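Local coordinates for GTP-binding protein (Pyrococcus horikoshii, PDB 1WXQ), which probably binds GTP as a member of the Obg-like P-loop GTPases, although its cellular role has not been established, at residues Asp98-Ser103 and Asp139-Gly144. Residues are numbered along the deposited sequence; the frame is centred on the assembly and turned at random.
Sequences DLRMAS and DYWIYG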
ATOM      1  N   ASP A  98       5.508 -12.787   6.958  1.00 49.43           N
ATOM      2  CA  ASP A  98       4.166 -12.638   6.422  1.00 47.29           C
ATOM      3  C   ASP A  98       4.225 -11.339   5.622  1.00 45.45           C
ATOM      4  O   ASP A  98       3.354 -11.057   4.810  1.00 46.81           O
ATOM      5  CB  ASP A  98       3.134 -12.471   7.547  1.00 48.43           C
ATOM      6  CG  ASP A  98       3.059 -13.675   8.464  1.00 48.09           C
ATOM      7  OD1 ASP A  98       3.011 -14.808   7.943  1.00 49.09           O
ATOM      8  OD2 ASP A  98       3.029 -13.483   9.702  1.00 45.67           O
ATOM      9  N   LEU A  99       5.271 -10.553   5.872  1.00 43.22           N
ATOM     10  CA  LEU A  99       5.465  -9.270   5.207  1.00 42.90           C
ATOM     11  C   LEU A  99       6.283  -9.391   3.923  1.00 41.94           C
ATOM     12  O   LEU A  99       6.253  -8.503   3.076  1.00 42.94           O
ATOM     13  CB  LEU A  99       6.157  -8.299   6.169  1.00 42.78           C
ATOM     14  CG  LEU A  99       7.638  -8.547   6.478  1.00 42.45           C
ATOM     15  CD1 LEU A  99       8.504  -7.962   5.378  1.00 36.31           C
ATOM     16  CD2 LEU A  99       7.991  -7.902   7.808  1.00 43.40           C
ATOM     17  N   ARG A 100       7.010 -10.495   3.791  1.00 40.89           N
ATOM     18  CA  ARG A 100       7.869 -10.756   2.632  1.00 40.78           C
ATOM     19  C   ARG A 100       7.341 -10.265   1.276  1.00 38.77           C
ATOM     20  O   ARG A 100       8.082  -9.671   0.506  1.00 36.57           O
ATOM     21  CB  ARG A 100       8.172 -12.263   2.556  1.00 41.63           C
ATOM     22  CG  ARG A 100       9.091 -12.695   1.420  1.00 46.22           C
ATOM     23  CD  ARG A 100       9.260 -14.205   1.402  1.00 51.83           C
ATOM     24  NE  ARG A 100       9.860 -14.712   2.638  1.00 54.29           N
ATOM     25  CZ  ARG A 100      11.135 -14.534   2.978  1.00 55.87           C
ATOM     26  NH1 ARG A 100      11.952 -13.860   2.171  1.00 61.93           N
ATOM     27  NH2 ARG A 100      11.597 -15.022   4.125  1.00 48.39           N
HETATM   28  N   MSE A 101       6.065 -10.508   0.992  1.00 38.84           N
HETATM   29  CA  MSE A 101       5.469 -10.110  -0.283  1.00 38.73           C
HETATM   30  C   MSE A 101       4.623  -8.849  -0.226  1.00 36.11           C
HETATM   31  O   MSE A 101       3.947  -8.495  -1.190  1.00 36.04           O
HETATM   32  CB  MSE A 101       4.615 -11.251  -0.840  1.00 39.80           C
HETATM   33  CG  MSE A 101       5.413 -12.457  -1.323  1.00 46.40           C
HETATM   34 SE   MSE A 101       6.732 -11.941  -2.646  1.00 68.12          SE
HETATM   35  CE  MSE A 101       5.594 -10.912  -3.838  1.00 60.68           C
ATOM     36  N   ALA A 102       4.661  -8.163   0.903  1.00 33.02           N
ATOM     37  CA  ALA A 102       3.875  -6.954   1.052  1.00 34.57           C
ATOM     38  C   ALA A 102       4.329  -5.843   0.119  1.00 33.31           C
ATOM     39  O   ALA A 102       5.513  -5.622  -0.056  1.00 34.34           O
ATOM     40  CB  ALA A 102       3.948  -6.471   2.501  1.00 36.42           C
ATOM     41  N   SER A 103       3.376  -5.150  -0.487  1.00 31.16           N
ATOM     42  CA  SER A 103       3.710  -4.026  -1.344  1.00 29.69           C
ATOM     43  C   SER A 103       3.847  -2.815  -0.421  1.00 27.99           C
ATOM     44  O   SER A 103       4.477  -1.820  -0.765  1.00 27.51           O
ATOM     45  CB  SER A 103       2.595  -3.754  -2.354  1.00 29.79           C
ATOM     46  OG  SER A 103       2.466  -4.825  -3.258  1.00 33.43           O
ATOM     47  N   ASP A 139      15.475  -3.612   7.460  1.00 29.12           N
ATOM     48  CA  ASP A 139      16.716  -3.223   6.818  1.00 28.73           C
ATOM     49  C   ASP A 139      17.782  -4.290   6.929  1.00 27.39           C
ATOM     50  O   ASP A 139      18.401  -4.644   5.935  1.00 28.94           O
ATOM     51  CB  ASP A 139      17.232  -1.925   7.422  1.00 28.54           C
ATOM     52  CG  ASP A 139      16.641  -0.711   6.752  1.00 32.00           C
ATOM     53  OD1 ASP A 139      15.592  -0.862   6.078  1.00 37.50           O
ATOM     54  OD2 ASP A 139      17.221   0.391   6.896  1.00 33.74           O
ATOM     55  N   TYR A 140      18.005  -4.814   8.127  1.00 25.38           N
ATOM     56  CA  TYR A 140      19.031  -5.831   8.279  1.00 24.96           C
ATOM     57  C   TYR A 140      18.620  -7.167   7.688  1.00 25.67           C
ATOM     58  O   TYR A 140      19.463  -7.934   7.222  1.00 24.31           O
ATOM     59  CB  TYR A 140      19.428  -5.965   9.748  1.00 25.44           C
ATOM     60  CG  TYR A 140      20.321  -4.824  10.140  1.00 24.34           C
ATOM     61  CD1 TYR A 140      19.830  -3.520  10.185  1.00 19.36           C
ATOM     62  CD2 TYR A 140      21.688  -5.021  10.347  1.00 24.09           C
ATOM     63  CE1 TYR A 140      20.674  -2.441  10.419  1.00 26.27           C
ATOM     64  CE2 TYR A 140      22.543  -3.945  10.577  1.00 22.61           C
ATOM     65  CZ  TYR A 140      22.036  -2.663  10.611  1.00 27.34           C
ATOM     66  OH  TYR A 140      22.892  -1.600  10.828  1.00 21.58           O
ATOM     67  N   TRP A 141      17.319  -7.436   7.667  1.00 26.58           N
ATOM     68  CA  TRP A 141      16.813  -8.691   7.095  1.00 29.13           C
ATOM     69  C   TRP A 141      17.220  -8.830   5.593  1.00 29.52           C
ATOM     70  O   TRP A 141      17.745  -9.866   5.187  1.00 30.98           O
ATOM     71  CB  TRP A 141      15.309  -8.745   7.318  1.00 29.21           C
ATOM     72  CG  TRP A 141      14.589  -9.702   6.412  1.00 31.38           C
ATOM     73  CD1 TRP A 141      14.843 -11.034   6.243  1.00 23.53           C
ATOM     74  CD2 TRP A 141      13.486  -9.390   5.541  1.00 31.73           C
ATOM     75  NE1 TRP A 141      13.969 -11.571   5.320  1.00 27.57           N
ATOM     76  CE2 TRP A 141      13.127 -10.588   4.875  1.00 29.04           C
ATOM     77  CE3 TRP A 141      12.766  -8.214   5.263  1.00 35.16           C
ATOM     78  CZ2 TRP A 141      12.081 -10.647   3.947  1.00 30.22           C
ATOM     79  CZ3 TRP A 141      11.719  -8.273   4.332  1.00 42.97           C
ATOM     80  CH2 TRP A 141      11.390  -9.484   3.688  1.00 34.38           C
ATOM     81  N   ILE A 142      16.919  -7.775   4.812  1.00 30.56           N
ATOM     82  CA  ILE A 142      17.304  -7.590   3.418  1.00 31.20           C
ATOM     83  C   ILE A 142      18.824  -7.594   3.255  1.00 27.85           C
ATOM     84  O   ILE A 142      19.386  -8.208   2.359  1.00 28.24           O
ATOM     85  CB  ILE A 142      16.732  -6.255   2.937  1.00 32.11           C
ATOM     86  CG1 ILE A 142      15.271  -6.120   3.369  1.00 37.49           C
ATOM     87  CG2 ILE A 142      16.776  -6.192   1.399  1.00 32.40           C
ATOM     88  CD1 ILE A 142      14.494  -5.137   2.490  1.00 26.42           C
ATOM     89  N   TYR A 143      19.490  -6.837   4.146  1.00 25.32           N
ATOM     90  CA  TYR A 143      20.946  -6.780   4.098  1.00 24.12           C
ATOM     91  C   TYR A 143      21.566  -8.163   4.308  1.00 24.44           C
ATOM     92  O   TYR A 143      22.531  -8.544   3.659  1.00 24.32           O
ATOM     93  CB  TYR A 143      21.418  -5.821   5.191  1.00 22.12           C
ATOM     94  CG  TYR A 143      22.846  -6.081   5.520  1.00 18.86           C
ATOM     95  CD1 TYR A 143      23.847  -5.633   4.664  1.00 12.73           C
ATOM     96  CD2 TYR A 143      23.191  -6.704   6.719  1.00 17.88           C
ATOM     97  CE1 TYR A 143      25.181  -5.789   5.010  1.00 14.96           C
ATOM     98  CE2 TYR A 143      24.525  -6.868   7.062  1.00 14.33           C
ATOM     99  CZ  TYR A 143      25.517  -6.416   6.212  1.00 18.95           C
ATOM    100  OH  TYR A 143      26.848  -6.545   6.560  1.00 16.73           O
ATOM    101  N   GLY A 144      21.078  -8.950   5.255  1.00 24.53           N
ATOM    102  CA  GLY A 144      21.679 -10.236   5.507  1.00 23.87           C
ATOM    103  C   GLY A 144      21.544 -11.139   4.294  1.00 23.76           C
ATOM    104  O   GLY A 144      22.449 -11.910   3.998  1.00 23.62           O
TER
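Leu-99 meets Trp-141 first: its methyl CD1 sits 3.4 Å from CZ3 of the indole and 3.7 Å from CH2, approaching that side of the six-membered ring obliquely, the two side chains running antiparallel past one another. With CG between the leucine's own N and carbonyl carbon (chi1 72°), the branch swings CD1 to the indole. One residue on, the backbone itself joins in, with CA of Arg-100 3.9 Å from Trp-141 CH2. The arginine then runs out extended, CG anti to its N, and bends at chi3, which brings NH1 to 3.7 Å from Trp-141 CZ2. That nitrogen lies at the indole edge, in its plane, whereas CZ2 lies over one face of the guanidinium; with the planes 72° apart, this is not a cation-pi stack. A type I turn from Leu-99 to Ala-102, closed by Ala-102 N to Leu-99 O at 2.7 Å, reverses the chain, and Lys-215 NZ donates hydrogen bonds to the carbonyl oxygens of Arg-100 and Ala-102. Trp-141 thus joins helix 127-147, which also packs on helix 200-214, to the turn before strand 104-110 of the central sheet, within an alpha/beta P-loop GTPase fold.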